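Local structure of beta-fructofuranosidase (Bifidobacterium adolescentis, 6NOB) at residues 219-224 / 239-244; 175-180 / 247-252; 134-139 / 197-202; 284-289 / 348-353. The protein probably hydrolyses terminal beta-D-fructofuranosides such as sucrose, releasing fructose. One frame throughout, in Å; residues are numbered along the deposited sequence. Where two conformers were deposited one is given.

Contact 1: residues 219-224 / 239-244; sequences LYLTRH and TTCLCE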
# COMPACT_ATOMS: atom_id res chain seq x y z
N LEU A 219 3.12 -12.42 12.20
CA LEU A 219 2.55 -12.04 10.92
C LEU A 219 1.67 -13.16 10.41
O LEU A 219 1.98 -14.34 10.58
CB LEU A 219 3.64 -11.71 9.91
CG LEU A 219 4.49 -10.58 10.50
CD1 LEU A 219 5.96 -10.97 10.56
CD2 LEU A 219 4.28 -9.30 9.72
N TYR A 220 0.54 -12.78 9.81
CA TYR A 220 -0.33 -13.69 9.08
C TYR A 220 -0.41 -13.20 7.65
O TYR A 220 -0.82 -12.06 7.41
CB TYR A 220 -1.73 -13.75 9.71
CG TYR A 220 -1.76 -14.32 11.12
CD1 TYR A 220 -1.97 -15.68 11.32
CD2 TYR A 220 -1.59 -13.50 12.23
CE1 TYR A 220 -2.01 -16.21 12.60
CE2 TYR A 220 -1.63 -14.03 13.51
CZ TYR A 220 -1.84 -15.38 13.69
OH TYR A 220 -1.88 -15.92 14.95
N LEU A 221 -0.02 -14.04 6.70
CA LEU A 221 0.07 -13.62 5.31
C LEU A 221 -0.47 -14.70 4.38
O LEU A 221 -0.71 -15.84 4.79
CB LEU A 221 1.52 -13.28 4.92
CG LEU A 221 2.50 -14.46 4.89
CD1 LEU A 221 3.42 -14.37 3.68
CD2 LEU A 221 3.31 -14.51 6.18
N THR A 222 -0.66 -14.32 3.12
CA THR A 222 -1.11 -15.22 2.08
C THR A 222 0.09 -15.72 1.28
O THR A 222 0.95 -14.93 0.89
CB THR A 222 -2.10 -14.53 1.14
OG1 THR A 222 -3.30 -14.23 1.85
CG2 THR A 222 -2.43 -15.43 -0.05
N ARG A 223 0.14 -17.03 1.06
CA ARG A 223 1.04 -17.63 0.08
C ARG A 223 0.23 -17.92 -1.18
O ARG A 223 -0.87 -18.48 -1.10
CB ARG A 223 1.68 -18.91 0.61
CG ARG A 223 2.84 -18.67 1.56
CD ARG A 223 4.09 -18.26 0.80
NE ARG A 223 5.16 -17.83 1.70
CZ ARG A 223 6.30 -17.29 1.30
NH1 ARG A 223 6.53 -17.11 0.01
NH2 ARG A 223 7.22 -16.92 2.19
N HIS A 224 0.77 -17.53 -2.33
CA HIS A 224 0.09 -17.66 -3.61
C HIS A 224 0.89 -18.59 -4.51
O HIS A 224 2.11 -18.44 -4.64
CB HIS A 224 -0.08 -16.29 -4.28
CG HIS A 224 -0.84 -16.33 -5.57
ND1 HIS A 224 -2.16 -15.96 -5.67
CD2 HIS A 224 -0.45 -16.66 -6.82
CE1 HIS A 224 -2.56 -16.08 -6.92
NE2 HIS A 224 -1.54 -16.50 -7.64
N THR A 239 -0.58 -18.33 6.11
CA THR A 239 0.50 -18.85 6.94
C THR A 239 0.85 -17.84 8.03
O THR A 239 0.38 -16.70 8.02
CB THR A 239 1.75 -19.17 6.10
OG1 THR A 239 2.35 -17.94 5.64
CG2 THR A 239 1.39 -20.02 4.89
N THR A 240 1.69 -18.26 8.97
CA THR A 240 2.14 -17.40 10.05
C THR A 240 3.65 -17.54 10.22
O THR A 240 4.25 -18.55 9.85
CB THR A 240 1.43 -17.71 11.38
OG1 THR A 240 1.61 -16.62 12.29
CG2 THR A 240 1.99 -18.98 12.02
N CYS A 241 4.25 -16.49 10.79
CA CYS A 241 5.67 -16.50 11.12
C CYS A 241 5.93 -15.37 12.11
O CYS A 241 5.08 -14.49 12.31
CB CYS A 241 6.56 -16.38 9.87
SG CYS A 241 6.34 -14.89 8.89
N LEU A 242 7.09 -15.42 12.75
CA LEU A 242 7.45 -14.46 13.79
C LEU A 242 8.61 -13.60 13.34
O LEU A 242 9.53 -14.08 12.66
CB LEU A 242 7.84 -15.17 15.09
CG LEU A 242 6.72 -15.76 15.93
CD1 LEU A 242 7.32 -16.45 17.14
CD2 LEU A 242 5.75 -14.67 16.35
N CYS A 243 8.56 -12.32 13.71
CA CYS A 243 9.72 -11.45 13.77
C CYS A 243 10.05 -11.24 15.24
O CYS A 243 9.34 -10.51 15.95
CB CYS A 243 9.48 -10.12 13.07
SG CYS A 243 10.99 -9.17 12.92
N GLU A 244 11.13 -11.86 15.71
CA GLU A 244 11.47 -11.82 17.12
C GLU A 244 12.39 -10.66 17.48
O GLU A 244 12.35 -10.18 18.62
CB GLU A 244 12.11 -13.14 17.54
CG GLU A 244 11.20 -14.34 17.35
CD GLU A 244 11.90 -15.66 17.63
OE1 GLU A 244 11.62 -16.64 16.91
OE2 GLU A 244 12.73 -15.70 18.56
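Thr-239 and Leu-221 form an antiparallel hydrogen-bonded pair: Thr-239 N donates to Leu-221 O at 2.8 Å, and Leu-221 N returns a bond of 3.0 Å to Thr-239 O. On the face shared by these two side chains, Thr-239 OG1 sits 3.6 Å from both CG and CD2 of Leu-221, while its methyl CG2 rests on Arg-223 CG. The hydroxyl itself is bonded to Glu-252, whose carboxylate also forms a salt bridge with Arg-223. At Thr-240 the pairing becomes non-hydrogen-bonded, and its CA approaches Tyr-220 CA to 4.6 Å. On this opposite face the two side chains lie side by side and point the same way. OG1, anti to the backbone N (chi1 -163°), stands over one face of the tyrosine ring toward the CD1-CE1 rim. The same hydroxyl donates to Leu-219 O at 2.9 Å, arriving 36° above the carbonyl plane. Cys-241 N reaches that oxygen too, which is thus gripped by two donors. Cys-241 O takes Leu-219 N at 2.9 Å through an almost straight bond (175°), and Cys-241 SG packs 4.1 Å from Leu-221 CD2. Farther on, Cys-243 CB skirts Leu-219 CD1. The paired, buried strands make a beta hairpin, the two middle strands of a four-stranded antiparallel blade, as in the five-bladed propeller of family 32 enzymes.

Contact 2: residues 175-180 / 247-252; sequences PVFLEP and VHVRVE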
# COMPACT_ATOMS: atom_id res chain seq x y z
N PRO A 175 16.43 -5.05 5.86
CA PRO A 175 16.61 -6.10 4.85
C PRO A 175 15.29 -6.69 4.39
O PRO A 175 14.26 -6.61 5.07
CB PRO A 175 17.46 -7.15 5.57
CG PRO A 175 18.12 -6.42 6.67
CD PRO A 175 17.14 -5.39 7.11
N VAL A 176 15.33 -7.30 3.21
CA VAL A 176 14.16 -8.00 2.67
C VAL A 176 13.72 -9.07 3.66
O VAL A 176 14.54 -9.85 4.17
CB VAL A 176 14.48 -8.59 1.29
CG1 VAL A 176 13.41 -9.59 0.87
CG2 VAL A 176 14.61 -7.48 0.26
N PHE A 177 12.42 -9.11 3.93
CA PHE A 177 11.86 -9.87 5.04
C PHE A 177 11.37 -11.26 4.64
O PHE A 177 11.79 -12.26 5.23
CB PHE A 177 10.73 -9.08 5.69
CG PHE A 177 10.19 -9.69 6.94
CD1 PHE A 177 10.96 -9.70 8.10
CD2 PHE A 177 8.93 -10.26 6.97
CE1 PHE A 177 10.47 -10.27 9.26
CE2 PHE A 177 8.44 -10.82 8.12
CZ PHE A 177 9.21 -10.83 9.27
N LEU A 178 10.48 -11.34 3.66
CA LEU A 178 9.98 -12.62 3.15
C LEU A 178 10.21 -12.68 1.64
O LEU A 178 10.34 -11.66 0.97
CB LEU A 178 8.50 -12.82 3.46
CG LEU A 178 8.17 -13.22 4.91
CD1 LEU A 178 6.72 -12.91 5.22
CD2 LEU A 178 8.48 -14.69 5.14
N GLU A 179 10.26 -13.90 1.12
CA GLU A 179 10.66 -14.15 -0.26
C GLU A 179 9.75 -15.20 -0.87
O GLU A 179 9.04 -15.91 -0.14
CB GLU A 179 12.13 -14.60 -0.32
CG GLU A 179 13.09 -13.53 0.16
CD GLU A 179 14.54 -13.92 0.03
OE1 GLU A 179 14.83 -14.98 -0.56
OE2 GLU A 179 15.40 -13.16 0.52
N PRO A 180 9.71 -15.31 -2.20
CA PRO A 180 8.85 -16.30 -2.84
C PRO A 180 9.25 -17.72 -2.45
O PRO A 180 10.39 -17.99 -2.07
CB PRO A 180 9.08 -16.06 -4.34
CG PRO A 180 9.56 -14.67 -4.43
CD PRO A 180 10.38 -14.44 -3.20
N VAL A 247 13.81 -7.48 12.86
CA VAL A 247 14.49 -7.42 11.57
C VAL A 247 14.31 -8.73 10.79
O VAL A 247 13.85 -8.72 9.65
CB VAL A 247 15.99 -7.10 11.75
CG1 VAL A 247 16.71 -7.17 10.41
CG2 VAL A 247 16.17 -5.73 12.39
N HIS A 248 14.68 -9.85 11.41
CA HIS A 248 14.74 -11.13 10.72
C HIS A 248 13.46 -11.94 10.93
O HIS A 248 12.83 -11.88 11.98
CB HIS A 248 15.94 -11.94 11.19
CG HIS A 248 17.25 -11.22 11.04
ND1 HIS A 248 17.83 -10.52 12.07
CD2 HIS A 248 18.08 -11.09 9.98
CE1 HIS A 248 18.97 -9.99 11.65
NE2 HIS A 248 19.14 -10.32 10.38
N VAL A 249 13.10 -12.72 9.90
CA VAL A 249 11.94 -13.61 9.96
C VAL A 249 12.38 -14.98 10.45
O VAL A 249 13.54 -15.39 10.27
CB VAL A 249 11.23 -13.70 8.59
CG1 VAL A 249 12.02 -14.57 7.62
CG2 VAL A 249 9.82 -14.24 8.76
N ARG A 250 11.46 -15.69 11.08
CA ARG A 250 11.66 -17.06 11.52
C ARG A 250 10.65 -17.97 10.83
O ARG A 250 9.91 -17.54 9.94
CB ARG A 250 11.58 -17.15 13.05
CG ARG A 250 12.78 -16.55 13.74
CD ARG A 250 14.07 -17.14 13.18
NE ARG A 250 15.26 -16.64 13.87
CZ ARG A 250 16.46 -17.20 13.80
NH1 ARG A 250 16.64 -18.29 13.07
NH2 ARG A 250 17.48 -16.68 14.46
N VAL A 251 10.59 -19.23 11.28
CA VAL A 251 9.97 -20.30 10.50
C VAL A 251 8.51 -19.97 10.19
O VAL A 251 7.78 -19.42 11.03
CB VAL A 251 10.11 -21.64 11.23
CG1 VAL A 251 9.55 -21.55 12.64
CG2 VAL A 251 9.45 -22.77 10.44
N GLU A 252 8.09 -20.30 8.97
CA GLU A 252 6.75 -20.05 8.47
C GLU A 252 6.00 -21.37 8.30
O GLU A 252 6.58 -22.36 7.83
CB GLU A 252 6.80 -19.30 7.13
CG GLU A 252 5.45 -18.94 6.52
CD GLU A 252 5.59 -18.25 5.18
OE1 GLU A 252 6.70 -17.76 4.87
OE2 GLU A 252 4.59 -18.18 4.43
O HOH W 1 13.91 -6.78 7.76
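Unusually, a water serves as the polar link between residues 175-178 and 247-252, whose end-to-end directions differ by 14°: it donates to both Pro-175 O and Val-247 O, 2.7 Å from each. The two carbonyls could not bond each other directly, so this water reconciles them. Next to it, Pro-175 CD meets Val-247 CG1 at 3.8 Å. Phe-177 is the main apolar partner. Chi1 of -173° puts its CG anti to the backbone N; the ring meets Val-249 with one face, Val-249 CB lying 3.8 Å from the Phe-177 ring centroid and 23° off the normal, a CH-pi contact. Val-249 CG2 extends the overlap to the rim, 3.5 Å from Phe-177 CZ, and its other methyl, CG1, touches Phe-177 O at 3.3 Å. In the ring plane, Phe-177 CD1 faces Val-247 O at 3.4 Å. An alanine at Phe-177 would probably open a gap beside Val-249 and leave Val-247 O without its aromatic edge. Leu-178 crosses Val-249 at about a right angle, and its CD2 also lies 3.6 Å from Glu-252 OE1. The other oxygen of that carboxylate, OE2, is bonded to Thr-239 and Arg-223. The contact lays the connection between two propeller sheets against the loop before strand 253-256. Within that connection, Phe-177 and Leu-178 both pair with Trp-160 of strand 159-165, a classic beta bulge.

Contact 3: residues 134-139 / 197-202; sequences GLCQFQ and GSAVTV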
# COMPACT_ATOMS: atom_id res chain seq x y z
N GLY A 134 1.78 -5.94 7.34
CA GLY A 134 2.34 -6.11 8.68
C GLY A 134 2.43 -4.84 9.49
O GLY A 134 3.39 -4.65 10.24
N LEU A 135 1.43 -3.97 9.37
CA LEU A 135 1.46 -2.70 10.08
C LEU A 135 1.28 -2.91 11.57
O LEU A 135 0.36 -3.62 12.00
CB LEU A 135 0.37 -1.77 9.54
CG LEU A 135 0.53 -1.45 8.05
CD1 LEU A 135 -0.62 -0.60 7.56
CD2 LEU A 135 1.86 -0.75 7.81
N CYS A 136 2.17 -2.31 12.36
CA CYS A 136 2.11 -2.42 13.81
C CYS A 136 3.07 -1.42 14.43
O CYS A 136 3.96 -0.88 13.76
CB CYS A 136 2.43 -3.85 14.28
SG CYS A 136 4.10 -4.42 13.93
N GLN A 137 2.85 -1.14 15.71
CA GLN A 137 3.84 -0.50 16.56
C GLN A 137 4.48 -1.59 17.40
O GLN A 137 3.77 -2.34 18.08
CB GLN A 137 3.23 0.58 17.44
CG GLN A 137 4.26 1.43 18.17
CD GLN A 137 3.68 2.71 18.73
OE1 GLN A 137 2.49 2.79 19.04
NE2 GLN A 137 4.53 3.72 18.88
N PHE A 138 5.81 -1.70 17.34
CA PHE A 138 6.52 -2.78 18.01
C PHE A 138 7.75 -2.22 18.70
O PHE A 138 8.64 -1.69 18.04
CB PHE A 138 6.92 -3.87 17.01
CG PHE A 138 7.69 -5.00 17.62
CD1 PHE A 138 7.10 -5.83 18.55
CD2 PHE A 138 9.01 -5.23 17.26
CE1 PHE A 138 7.80 -6.88 19.12
CE2 PHE A 138 9.72 -6.27 17.83
CZ PHE A 138 9.12 -7.10 18.76
N GLN A 139 7.78 -2.34 20.03
CA GLN A 139 8.92 -1.92 20.84
C GLN A 139 9.35 -0.49 20.50
O GLN A 139 10.52 -0.21 20.26
CB GLN A 139 10.09 -2.90 20.69
CG GLN A 139 9.87 -4.22 21.44
CD GLN A 139 10.89 -5.28 21.08
OE1 GLN A 139 11.82 -5.04 20.31
NE2 GLN A 139 10.73 -6.47 21.65
N GLY A 197 -0.18 -9.45 4.02
CA GLY A 197 -0.44 -9.97 5.35
C GLY A 197 -0.47 -8.87 6.39
O GLY A 197 -0.11 -7.72 6.13
N SER A 198 -0.91 -9.25 7.59
CA SER A 198 -1.08 -8.34 8.72
C SER A 198 -0.19 -8.78 9.89
O SER A 198 0.50 -9.80 9.82
CB SER A 198 -2.54 -8.27 9.15
OG SER A 198 -3.06 -9.56 9.42
N ALA A 199 -0.21 -8.00 10.97
CA ALA A 199 0.69 -8.19 12.10
C ALA A 199 -0.06 -8.14 13.43
O ALA A 199 -0.97 -7.32 13.61
CB ALA A 199 1.79 -7.12 12.11
N VAL A 200 0.34 -9.01 14.35
CA VAL A 200 -0.16 -9.00 15.72
C VAL A 200 1.04 -9.08 16.65
O VAL A 200 1.80 -10.05 16.61
CB VAL A 200 -1.13 -10.16 16.00
CG1 VAL A 200 -1.63 -10.09 17.44
CG2 VAL A 200 -2.29 -10.14 15.03
N THR A 201 1.22 -8.05 17.49
CA THR A 201 2.31 -8.04 18.46
C THR A 201 1.94 -8.94 19.64
O THR A 201 0.86 -8.81 20.22
CB THR A 201 2.60 -6.62 18.94
OG1 THR A 201 1.45 -6.08 19.61
CG2 THR A 201 2.97 -5.72 17.77
N VAL A 202 2.85 -9.86 19.99
CA VAL A 202 2.59 -10.87 21.00
C VAL A 202 3.76 -10.90 21.99
O VAL A 202 4.84 -10.37 21.73
CB VAL A 202 2.38 -12.28 20.39
CG1 VAL A 202 1.16 -12.29 19.49
CG2 VAL A 202 3.62 -12.72 19.63
O HOH W 2 -1.06 -4.65 14.19
O HOH W 3 -1.43 -5.30 10.56
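Strands 134-138 and 197-202 run 24° from parallel with axes 4.5 Å apart at closest approach, yet they share a single direct backbone bond, from Gly-134 N to Gly-197 O at 2.9 Å. They belong to two consecutive sheets of the chain, and their side-by-side course is consistent with the inner strands of adjacent blades in a beta-propeller. The amide of Gly-134 approaches 36° above the carbonyl plane of Gly-197, whose oxygen also accepts from Gln-439. Beyond this point the strands splay, and small side chains fill the interval. Ala-199 CB lies 3.5 Å from Gly-134 O and 4.0 Å from Cys-136 CB. Thr-201 sends its methyl the same way: CG2, anti to the carbonyl carbon, reaches Gln-137 O at 3.5 Å and Cys-136 CB at 4.0 Å, and brushes the ring of Phe-138 obliquely. Its OG1 is bonded to Val-209 O instead, so only the apolar branch of the threonine serves the contact. Where the strands part, a water bridges two acceptors, donating to Leu-135 O at 2.8 Å and to Ala-199 O at 2.7 Å.

Contact 4: residues 284-289 / 348-353; sequences DRAYMV and KPLKRN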
# COMPACT_ATOMS: atom_id res chain seq x y z
N ASP A 284 -12.11 -14.15 24.25
CA ASP A 284 -10.97 -15.05 24.35
C ASP A 284 -10.48 -15.54 22.99
O ASP A 284 -9.60 -16.41 22.94
CB ASP A 284 -11.32 -16.26 25.23
CG ASP A 284 -11.69 -15.85 26.64
OD1 ASP A 284 -11.03 -14.95 27.19
OD2 ASP A 284 -12.64 -16.45 27.20
N ARG A 285 -11.00 -14.99 21.89
CA ARG A 285 -10.59 -15.39 20.55
C ARG A 285 -10.19 -14.17 19.74
O ARG A 285 -10.79 -13.10 19.88
CB ARG A 285 -11.71 -16.16 19.83
CG ARG A 285 -12.18 -17.41 20.56
CD ARG A 285 -13.26 -18.15 19.76
NE ARG A 285 -12.70 -18.90 18.64
CZ ARG A 285 -12.19 -20.12 18.74
NH1 ARG A 285 -12.17 -20.74 19.92
NH2 ARG A 285 -11.70 -20.73 17.67
N ALA A 286 -9.17 -14.33 18.91
CA ALA A 286 -8.80 -13.33 17.92
C ALA A 286 -9.52 -13.62 16.61
O ALA A 286 -9.83 -14.78 16.30
CB ALA A 286 -7.29 -13.32 17.69
N TYR A 287 -9.79 -12.57 15.84
CA TYR A 287 -10.61 -12.68 14.65
C TYR A 287 -9.83 -12.26 13.41
O TYR A 287 -9.08 -11.28 13.44
CB TYR A 287 -11.90 -11.86 14.80
CG TYR A 287 -12.88 -12.55 15.72
CD1 TYR A 287 -12.78 -12.41 17.10
CD2 TYR A 287 -13.88 -13.36 15.21
CE1 TYR A 287 -13.67 -13.04 17.95
CE2 TYR A 287 -14.78 -14.01 16.05
CZ TYR A 287 -14.66 -13.84 17.42
OH TYR A 287 -15.55 -14.48 18.26
N MET A 288 -10.03 -13.01 12.32
CA MET A 288 -9.31 -12.83 11.07
C MET A 288 -10.31 -12.71 9.94
O MET A 288 -11.17 -13.59 9.77
CB MET A 288 -8.35 -14.00 10.83
CG MET A 288 -7.74 -14.07 9.42
SD MET A 288 -7.04 -15.69 9.01
CE MET A 288 -5.71 -15.84 10.21
N VAL A 289 -10.22 -11.63 9.17
CA VAL A 289 -11.00 -11.49 7.94
C VAL A 289 -10.10 -11.84 6.76
O VAL A 289 -8.90 -11.55 6.77
CB VAL A 289 -11.59 -10.08 7.78
CG1 VAL A 289 -12.65 -9.83 8.84
CG2 VAL A 289 -10.50 -9.02 7.87
N LYS A 348 -7.03 -17.49 21.82
CA LYS A 348 -5.75 -16.99 22.28
C LYS A 348 -5.22 -17.86 23.42
O LYS A 348 -5.99 -18.47 24.16
CB LYS A 348 -5.89 -15.54 22.74
CG LYS A 348 -6.26 -14.58 21.62
CD LYS A 348 -6.57 -13.18 22.14
CE LYS A 348 -7.83 -13.17 22.98
NZ LYS A 348 -8.25 -11.78 23.33
N PRO A 349 -3.88 -17.96 23.58
CA PRO A 349 -2.80 -17.33 22.80
C PRO A 349 -2.70 -17.82 21.36
O PRO A 349 -3.12 -18.94 21.05
CB PRO A 349 -1.54 -17.71 23.58
CG PRO A 349 -1.91 -18.96 24.30
CD PRO A 349 -3.35 -18.78 24.68
N LEU A 350 -2.14 -16.99 20.49
CA LEU A 350 -2.07 -17.29 19.06
C LEU A 350 -0.80 -18.07 18.73
O LEU A 350 0.02 -17.67 17.90
CB LEU A 350 -2.17 -16.00 18.25
CG LEU A 350 -3.45 -15.19 18.45
CD1 LEU A 350 -3.45 -13.95 17.56
CD2 LEU A 350 -4.68 -16.04 18.19
N LYS A 351 -0.64 -19.21 19.40
CA LYS A 351 0.44 -20.13 19.07
C LYS A 351 0.31 -20.58 17.62
O LYS A 351 -0.79 -20.68 17.07
CB LYS A 351 0.41 -21.35 19.99
CG LYS A 351 0.79 -21.06 21.43
CD LYS A 351 0.46 -22.25 22.33
CE LYS A 351 1.25 -23.49 21.93
NZ LYS A 351 0.39 -24.71 21.93
N ARG A 352 1.46 -20.87 16.99
CA ARG A 352 1.46 -21.19 15.57
C ARG A 352 0.58 -22.39 15.22
O ARG A 352 0.15 -22.50 14.07
CB ARG A 352 2.89 -21.45 15.08
CG ARG A 352 3.44 -22.81 15.45
CD ARG A 352 4.94 -22.91 15.20
NE ARG A 352 5.50 -24.10 15.82
CZ ARG A 352 6.71 -24.16 16.37
NH1 ARG A 352 7.48 -23.08 16.37
NH2 ARG A 352 7.14 -25.29 16.92
N ASN A 353 0.29 -23.26 16.18
CA ASN A 353 -0.43 -24.50 15.89
C ASN A 353 -1.88 -24.47 16.37
O ASN A 353 -2.53 -25.52 16.37
CB ASN A 353 0.30 -25.69 16.51
CG ASN A 353 0.48 -25.56 18.01
OD1 ASN A 353 -0.02 -24.62 18.63
ND2 ASN A 353 1.21 -26.50 18.60
O HOH W 4 -9.07 -10.73 21.11
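Lys-348 lays its aliphatic chain over the backbone of Asp-284 to Ala-286, with CE 3.6 Å from Asp-284 C and CG 4.0 Å from Ala-286 N. A bend at chi3 (-67°) turns CE back onto the Asp-284 peptide instead of letting the chain run straight outward. At the root of the side chain, Lys-348 N donates to Asp-284 O at 3.0 Å, with an N-H...O angle of 162°. This bond extends the pairing of strands 285-295 and 337-347 just beyond their ends. The ammonium is held by Pro-283 O and by a water that accepts from NZ at 2.6 Å. Asp-284 OD1 lies 5.7 Å from Lys-348 NZ, too far for a salt bridge, though its charge may still favour the ammonium electrostatically. An alanine at Lys-348 would probably leave Pro-283 O without its ammonium donor and the Asp-284 peptide without the cover of CG and CE. Past the cis peptide before Pro-349, Leu-350 sits at the centre of an inverse gamma turn and turns both methyls to Ala-286 CB, CD2 at 3.8 Å and CD1 at 3.9 Å. Tyr-220 of strand 216-227 lies against the same leucine, which thereby touches the neighbouring sheet. The chemistry thus divides in two: a polar anchor at the exposed start of the strand, where the lysine serves as both apolar cover and donor, and a small apolar contact between the buried Ala-286 and Leu-350.

Overall arrangement
Contacts 1 and 3 are buried, whereas contacts 2 and 4 are only partly so, and the centre of contact 4 lies farthest from the centre of the chain, about 25 Å. Strand 190-202 of contact 3 neighbours strand 216-227 of contact 1 in one sheet, joined by a bond from Ser-198 N to Tyr-220 O. Regular backbone pairing dominates contact 1; contact 3, between sheets, relies on small side chains and water. Contact 2 joins loops through aromatic packing, and its Glu-252 ties it to Thr-239 and Arg-223 of contact 1. Contact 4 combines a lysine anchor with Leu-350, which packs on both Tyr-220 of contact 1 and Val-200 of contact 3.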